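Local coordinates for acyl-CoA thioesterase YbgC (Helicobacter pylori, PDB 2PZH), which hydrolyses the thioester bond of acyl-CoAs, working on long-chain fatty acyl-CoAs and benzoyl-CoA and only weakly on butyryl- and octanoyl-CoA, at the interface of chains A and B and the interface of chains A and C. Numbering follows the deposited sequence. Chains: chain A/B/C, Hypothetical protein HP_0496.

Contact 1: the interface of chains A and B. Residues chain A 6, 8, 94; chain B 33, 36.
A:Arg6 and A:Tyr8 reach for the carboxylate of B:Glu33, A:Arg6 mainly at OE2 and A:Tyr8 at OE1, where two hot-dog-fold subunits of this 4-hydroxybenzoyl-CoA thioesterase family tetramer meet. The salt bridge runs from the guanidinium NH2 of A:Arg6 to OE2 of B:Glu33 at 2.9 Å; OE2 takes it on its syn lone pair, but the acid sits 30° out of the guanidinium plane, so the pairing is skewed rather than flat, with NE adding a weak second bond to OE1. The phenol OH of A:Tyr8 donates to that same OE1 from the anti side, 2.9 Å away and somewhat out of the carboxylate plane, with ring and carboxylate nearly perpendicular (87°). Beside this polar group lies B:Phe36. Its CB sits under the centre of the A:Arg6 guanidinium, 3.6 Å from the plane, while its ring atom CD2 touches CD of the arginine at 3.7 Å. The ring's CE2 corner meets CD1 of A:Tyr8 at 3.7 Å. Further out, CG of A:Arg6 covers one face of the A:Tyr8 ring toward its rim, bracing the two chain A donors against each other. Bends at chi2 and chi3 turn the arginine along B:Phe36 toward the acid. B:Glu33 and B:Phe36 both project from helix 22-37, one turn apart.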
ATOM      1  N   ARG A   6       2.731   1.257 -14.990  1.00 13.26           N
ATOM      2  CA  ARG A   6       2.871   2.702 -14.899  1.00 11.71           C
ATOM      3  C   ARG A   6       3.164   3.085 -13.438  1.00 11.10           C
ATOM      4  O   ARG A   6       2.627   2.454 -12.527  1.00 11.28           O
ATOM      5  CB  ARG A   6       1.574   3.376 -15.354  1.00 12.05           C
ATOM      6  CG  ARG A   6       1.586   4.880 -15.207  1.00 12.99           C
ATOM      7  CD  ARG A   6       2.341   5.531 -16.345  1.00 12.29           C
ATOM      8  NE  ARG A   6       1.552   5.487 -17.579  1.00 13.64           N
ATOM      9  CZ  ARG A   6       1.864   6.127 -18.701  1.00 14.03           C
ATOM     10  NH1 ARG A   6       2.947   6.888 -18.765  1.00 14.10           N
ATOM     11  NH2 ARG A   6       1.067   6.031 -19.765  1.00 14.17           N
ATOM     12  N   TYR A   8       2.399   5.426 -10.574  1.00  8.67           N
ATOM     13  CA  TYR A   8       1.334   6.362 -10.185  1.00  9.06           C
ATOM     14  C   TYR A   8       1.666   7.044  -8.862  1.00  9.02           C
ATOM     15  O   TYR A   8       2.614   6.640  -8.179  1.00  9.11           O
ATOM     16  CB  TYR A   8       0.037   5.598 -10.003  1.00  9.92           C
ATOM     17  CG  TYR A   8      -0.504   5.036 -11.286  1.00 10.23           C
ATOM     18  CD1 TYR A   8      -1.051   5.864 -12.247  1.00 10.25           C
ATOM     19  CD2 TYR A   8      -0.446   3.663 -11.534  1.00 10.18           C
ATOM     20  CE1 TYR A   8      -1.561   5.334 -13.452  1.00 11.37           C
ATOM     21  CE2 TYR A   8      -0.936   3.131 -12.726  1.00 11.38           C
ATOM     22  CZ  TYR A   8      -1.482   3.977 -13.677  1.00 10.80           C
ATOM     23  OH  TYR A   8      -1.975   3.433 -14.842  1.00 13.32           O
ATOM     24  N   ALA A  94       6.905  10.015 -18.766  1.00 17.17           N
ATOM     25  CA  ALA A  94       5.544  10.517 -18.959  1.00 18.15           C
ATOM     26  C   ALA A  94       5.416  11.384 -20.203  1.00 18.71           C
ATOM     27  O   ALA A  94       4.339  11.449 -20.793  1.00 19.72           O
ATOM     28  CB  ALA A  94       5.041  11.280 -17.734  1.00 19.53           C
TER
ATOM     29  N   GLU B  33      -4.144   8.589 -15.775  1.00 15.92           N
ATOM     30  CA  GLU B  33      -3.920   8.022 -17.105  1.00 17.65           C
ATOM     31  C   GLU B  33      -4.494   8.977 -18.160  1.00 17.55           C
ATOM     32  O   GLU B  33      -3.948   9.109 -19.250  1.00 17.87           O
ATOM     33  CB  GLU B  33      -4.518   6.599 -17.177  1.00 19.41           C
ATOM     34  CG  GLU B  33      -3.871   5.660 -18.234  1.00 21.61           C
ATOM     35  CD  GLU B  33      -2.368   5.553 -18.157  1.00 22.14           C
ATOM     36  OE1 GLU B  33      -1.787   5.208 -17.086  1.00 22.47           O
ATOM     37  OE2 GLU B  33      -1.740   5.781 -19.211  1.00 23.44           O
ATOM     38  N   PHE B  36      -1.631  11.181 -18.516  1.00 17.02           N
ATOM     39  CA  PHE B  36      -0.480  10.416 -19.009  1.00 18.42           C
ATOM     40  C   PHE B  36      -0.645  10.115 -20.492  1.00 19.74           C
ATOM     41  O   PHE B  36       0.298  10.260 -21.272  1.00 20.01           O
ATOM     42  CB  PHE B  36      -0.335   9.098 -18.243  1.00 18.04           C
ATOM     43  CG  PHE B  36       0.113   9.264 -16.816  1.00 17.94           C
ATOM     44  CD1 PHE B  36       0.775  10.408 -16.401  1.00 17.92           C
ATOM     45  CD2 PHE B  36      -0.101   8.248 -15.892  1.00 17.86           C
ATOM     46  CE1 PHE B  36       1.199  10.545 -15.071  1.00 18.30           C
ATOM     47  CE2 PHE B  36       0.325   8.379 -14.582  1.00 16.84           C
ATOM     48  CZ  PHE B  36       0.966   9.521 -14.169  1.00 17.17           C
TER

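Contact 2: the interface of chains A and B. Residues chain A 94-96; chain B 36, 39-40.
The loop of chain A at A:Ala94, A:Ser95 and A:Leu96 packs against B:Asn39, which follows the end of helix 22-37 in the other subunit. Backbone packing comes first. The carbonyl O of A:Ala94 points at CA of B:Asn39, 3.2 Å away, and the same oxygen lies 4.0 Å from the backbone N of B:Val40. The carbonyl O of B:Asn39 makes a looser approach to CA of A:Ser95, at 3.7 Å and aimed well to one side of it. CB of B:Asn39 stands 3.8 Å from the carbonyl O of A:Ser95. Both A:Leu96 (phi 51°, psi 45°) and B:Asn39 have left-handed backbone conformations, so each chain turns sharply where it faces its neighbour.

Side-chain contact is made by the B:Asn39 amide against A:Leu96. The amide nitrogen ND2 rests 3.6 Å from CB of the leucine and 3.7 Å from its methyl CD2. CG of A:Leu96 is anti to the backbone N (chi1 -158°), and chi2 folds CD1 back and leaves CD2 as the extended branch, so CB and CD2 meet ND2 from the same side. These are van der Waals contacts. B:Asn39 hides 76 Å² against chain A, more than any other residue here. B:Phe36 and B:Val40 merely border the A:Ala94 carbonyl. By fitting a loop to the region after a helix, the site probably helps match the shapes of two subunits in the homotetramer.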
ATOM      1  N   ALA A  94       6.905  10.015 -18.766  1.00 17.17           N
ATOM      2  CA  ALA A  94       5.544  10.517 -18.959  1.00 18.15           C
ATOM      3  C   ALA A  94       5.416  11.384 -20.203  1.00 18.71           C
ATOM      4  O   ALA A  94       4.339  11.449 -20.793  1.00 19.72           O
ATOM      5  CB  ALA A  94       5.041  11.280 -17.734  1.00 19.53           C
ATOM      6  N   SER A  95       6.516  12.024 -20.608  1.00 18.54           N
ATOM      7  CA  SER A  95       6.503  12.936 -21.764  1.00 18.90           C
ATOM      8  C   SER A  95       6.596  12.188 -23.099  1.00 18.82           C
ATOM      9  O   SER A  95       6.461  12.796 -24.160  1.00 17.67           O
ATOM     10  CB  SER A  95       7.642  13.955 -21.682  1.00 19.31           C
ATOM     11  OG  SER A  95       7.551  14.740 -20.499  1.00 20.77           O
ATOM     12  N   LEU A  96       6.815  10.876 -23.021  1.00 18.70           N
ATOM     13  CA  LEU A  96       7.032  10.026 -24.204  1.00 20.24           C
ATOM     14  C   LEU A  96       8.105  10.611 -25.116  1.00 19.85           C
ATOM     15  O   LEU A  96       7.928  10.670 -26.332  1.00 19.92           O
ATOM     16  CB  LEU A  96       5.730   9.794 -24.985  1.00 20.45           C
ATOM     17  CG  LEU A  96       5.625   8.573 -25.917  1.00 21.79           C
ATOM     18  CD1 LEU A  96       5.805   7.240 -25.205  1.00 21.08           C
ATOM     19  CD2 LEU A  96       4.285   8.610 -26.660  1.00 22.23           C
TER
ATOM     20  N   PHE B  36      -1.631  11.181 -18.516  1.00 17.02           N
ATOM     21  CA  PHE B  36      -0.480  10.416 -19.009  1.00 18.42           C
ATOM     22  C   PHE B  36      -0.645  10.115 -20.492  1.00 19.74           C
ATOM     23  O   PHE B  36       0.298  10.260 -21.272  1.00 20.01           O
ATOM     24  CB  PHE B  36      -0.335   9.098 -18.243  1.00 18.04           C
ATOM     25  CG  PHE B  36       0.113   9.264 -16.816  1.00 17.94           C
ATOM     26  CD1 PHE B  36       0.775  10.408 -16.401  1.00 17.92           C
ATOM     27  CD2 PHE B  36      -0.101   8.248 -15.892  1.00 17.86           C
ATOM     28  CE1 PHE B  36       1.199  10.545 -15.071  1.00 18.30           C
ATOM     29  CE2 PHE B  36       0.325   8.379 -14.582  1.00 16.84           C
ATOM     30  CZ  PHE B  36       0.966   9.521 -14.169  1.00 17.17           C
ATOM     31  N   ASN B  39       0.599  12.595 -22.734  1.00 22.46           N
ATOM     32  CA  ASN B  39       2.011  12.867 -22.516  1.00 22.14           C
ATOM     33  C   ASN B  39       2.302  14.020 -21.551  1.00 21.77           C
ATOM     34  O   ASN B  39       3.304  14.730 -21.693  1.00 21.21           O
ATOM     35  CB  ASN B  39       2.712  13.084 -23.861  1.00 23.52           C
ATOM     36  CG  ASN B  39       2.368  12.007 -24.885  1.00 24.26           C
ATOM     37  OD1 ASN B  39       2.155  12.308 -26.058  1.00 27.46           O
ATOM     38  ND2 ASN B  39       2.305  10.760 -24.450  1.00 23.99           N
ATOM     39  N   VAL B  40       1.433  14.188 -20.557  1.00 21.41           N
ATOM     40  CA  VAL B  40       1.687  15.146 -19.490  1.00 21.54           C
ATOM     41  C   VAL B  40       1.380  14.547 -18.114  1.00 20.93           C
ATOM     42  O   VAL B  40       0.677  13.539 -18.008  1.00 19.30           O
ATOM     43  CB  VAL B  40       0.871  16.444 -19.683  1.00 22.47           C
ATOM     44  CG1 VAL B  40      -0.618  16.151 -19.713  1.00 22.46           C
ATOM     45  CG2 VAL B  40       1.178  17.405 -18.582  1.00 23.61           C
TER

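Contact 3: the interface of chains A and C. Residues chain A 20, 56-58; chain C 51-54.
A:Phe58 lies alongside C:Ile51 and crosses C:Ile54 at a slant where strand 47-58 of one hot-dog subunit runs antiparallel to its counterpart in the next, within the 4-hydroxybenzoyl-CoA thioesterase family tetramer. From its backbone the phenylalanine donates N-H to the carbonyl O of C:Arg52 at 3.0 Å, nearly straight at the hydrogen (170°). CB then sits 3.4 Å from the carbonyl O of C:Ile51. CG stays near that oxygen, and CD1 has the C:Arg52 carbonyl O at the ring's edge and CG2 of C:Ile51 at about a right angle to it. Further on, CE1 touches the branch methyl CG2 of C:Ile51 at 3.6 Å and CG1 of C:Ile54 at 3.7 Å. CZ, the tip, reaches CD1 of C:Ile54. With CG beside the backbone N (chi1 -63°), the ring points the same way as C:Ile51.

The extended C:Ile51 side chain carries its end methyl CD1 over one face of the A:His20 imidazole, 3.6 Å from the ring centroid, in a CH-pi contact nearest CG and ND1. Next to the phenylalanine, A:Ala56 and C:Ile54 exchange a pair of N-H to O bonds, each 2.9 Å; these antiparallel bonds run the sheet of one subunit on into the other. Water 1 joins the carbonyl oxygens of A:Phe58 and C:Arg52. At the A:Asp57–C:Ser53 bridge, OD1 of the aspartate approaches CB of the serine.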
ATOM      1  N   HIS A  20      10.604   1.934  -1.960  1.00  9.65           N
ATOM      2  CA  HIS A  20      11.388   0.753  -2.298  1.00  9.77           C
ATOM      3  C   HIS A  20      10.608  -0.581  -2.357  1.00 10.16           C
ATOM      4  O   HIS A  20      10.843  -1.390  -3.255  1.00 11.83           O
ATOM      5  CB  HIS A  20      12.601   0.633  -1.358  1.00 10.47           C
ATOM      6  CG  HIS A  20      12.236   0.298   0.055  1.00 11.87           C
ATOM      7  ND1 HIS A  20      12.465  -0.941   0.612  1.00 13.78           N
ATOM      8  CD2 HIS A  20      11.612   1.027   1.010  1.00 10.97           C
ATOM      9  CE1 HIS A  20      12.025  -0.951   1.859  1.00 11.58           C
ATOM     10  NE2 HIS A  20      11.494   0.226   2.120  1.00 13.66           N
ATOM     11  N   ALA A  56      17.755  -8.475  -3.578  1.00 15.85           N
ATOM     12  CA  ALA A  56      17.372  -7.348  -4.439  1.00 15.29           C
ATOM     13  C   ALA A  56      18.432  -6.246  -4.460  1.00 15.72           C
ATOM     14  O   ALA A  56      19.031  -5.900  -3.435  1.00 15.49           O
ATOM     15  CB  ALA A  56      16.018  -6.794  -4.029  1.00 14.32           C
ATOM     16  N   ASP A  57      18.668  -5.714  -5.657  1.00 16.03           N
ATOM     17  CA  ASP A  57      19.573  -4.605  -5.854  1.00 15.80           C
ATOM     18  C   ASP A  57      18.796  -3.455  -6.462  1.00 14.89           C
ATOM     19  O   ASP A  57      17.929  -3.671  -7.296  1.00 12.83           O
ATOM     20  CB  ASP A  57      20.701  -5.015  -6.807  1.00 18.30           C
ATOM     21  CG  ASP A  57      21.621  -6.039  -6.193  1.00 20.45           C
ATOM     22  OD1 ASP A  57      22.154  -5.770  -5.100  1.00 21.25           O
ATOM     23  OD2 ASP A  57      21.801  -7.119  -6.802  1.00 23.49           O
ATOM     24  N   PHE A  58      19.103  -2.239  -6.017  1.00 14.91           N
ATOM     25  CA  PHE A  58      18.439  -1.029  -6.484  1.00 14.96           C
ATOM     26  C   PHE A  58      19.390  -0.237  -7.359  1.00 15.92           C
ATOM     27  O   PHE A  58      20.562  -0.090  -7.029  1.00 15.60           O
ATOM     28  CB  PHE A  58      17.989  -0.203  -5.285  1.00 14.60           C
ATOM     29  CG  PHE A  58      16.970  -0.913  -4.450  1.00 14.70           C
ATOM     30  CD1 PHE A  58      17.368  -1.850  -3.508  1.00 14.09           C
ATOM     31  CD2 PHE A  58      15.604  -0.702  -4.653  1.00 15.35           C
ATOM     32  CE1 PHE A  58      16.425  -2.540  -2.742  1.00 14.33           C
ATOM     33  CE2 PHE A  58      14.665  -1.387  -3.886  1.00 15.25           C
ATOM     34  CZ  PHE A  58      15.081  -2.316  -2.940  1.00 14.92           C
TER
ATOM     35  N   ILE C  51      18.700   3.128  -0.441  1.00 14.68           N
ATOM     36  CA  ILE C  51      18.888   1.702  -0.263  1.00 14.73           C
ATOM     37  C   ILE C  51      19.662   1.183  -1.454  1.00 14.96           C
ATOM     38  O   ILE C  51      19.315   1.470  -2.606  1.00 13.85           O
ATOM     39  CB  ILE C  51      17.548   0.967  -0.156  1.00 16.29           C
ATOM     40  CG1 ILE C  51      16.785   1.450   1.076  1.00 18.19           C
ATOM     41  CG2 ILE C  51      17.777  -0.546  -0.097  1.00 16.58           C
ATOM     42  CD1 ILE C  51      15.473   0.719   1.300  1.00 19.16           C
ATOM     43  N   ARG C  52      20.722   0.438  -1.166  1.00 14.14           N
ATOM     44  CA  ARG C  52      21.561  -0.156  -2.196  1.00 14.18           C
ATOM     45  C   ARG C  52      21.107  -1.577  -2.517  1.00 13.95           C
ATOM     46  O   ARG C  52      21.035  -1.972  -3.682  1.00 13.93           O
ATOM     47  CB  ARG C  52      23.013  -0.184  -1.714  1.00 14.63           C
ATOM     48  CG  ARG C  52      23.535   1.203  -1.318  1.00 15.25           C
ATOM     49  CD  ARG C  52      23.353   2.201  -2.469  1.00 16.87           C
ATOM     50  NE  ARG C  52      24.295   3.328  -2.424  1.00 16.60           N
ATOM     51  CZ  ARG C  52      24.244   4.355  -3.263  1.00 16.81           C
ATOM     52  NH1 ARG C  52      23.278   4.405  -4.176  1.00 17.41           N
ATOM     53  NH2 ARG C  52      25.131   5.337  -3.177  1.00 16.93           N
ATOM     54  N   SER C  53      20.824  -2.349  -1.469  1.00 13.12           N
ATOM     55  CA  SER C  53      20.573  -3.775  -1.621  1.00 13.12           C
ATOM     56  C   SER C  53      19.792  -4.295  -0.412  1.00 13.29           C
ATOM     57  O   SER C  53      19.878  -3.737   0.694  1.00 12.46           O
ATOM     58  CB  SER C  53      21.900  -4.543  -1.745  1.00 14.77           C
ATOM     59  OG  SER C  53      22.650  -4.416  -0.543  1.00 16.85           O
ATOM     60  N   ILE C  54      19.032  -5.356  -0.636  1.00 12.13           N
ATOM     61  CA  ILE C  54      18.318  -6.029   0.430  1.00 13.07           C
ATOM     62  C   ILE C  54      18.525  -7.537   0.309  1.00 13.64           C
ATOM     63  O   ILE C  54      18.495  -8.072  -0.791  1.00 15.39           O
ATOM     64  CB  ILE C  54      16.798  -5.744   0.346  1.00 12.64           C
ATOM     65  CG1 ILE C  54      16.540  -4.242   0.534  1.00 14.19           C
ATOM     66  CG2 ILE C  54      16.052  -6.526   1.434  1.00 13.20           C
ATOM     67  CD1 ILE C  54      15.056  -3.849   0.594  1.00 13.58           C
TER
HETATM   68  O   HOH W   1      22.784  -1.124  -5.769  1.00 29.50           O

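Contact 1 and contact 2 are neighbouring patches of the A–B interface, their centres about 7 Å apart and joined through A:Ala94 and B:Phe36. Contact 3 belongs to the A–C interface, its centre about 24 Å from that of contact 1 and 27 Å from that of contact 2, and shares no residue with either. Chain A thus uses separate surfaces: a strand end and loops against a helix and the residues after it, and strand against strand; two such two-fold interfaces can build the homotetramer. The predicted active-site A:Asp13 lies about 14 and 13 Å from the centres of contacts 1 and 3, so neither patch is shown to take part in catalysis.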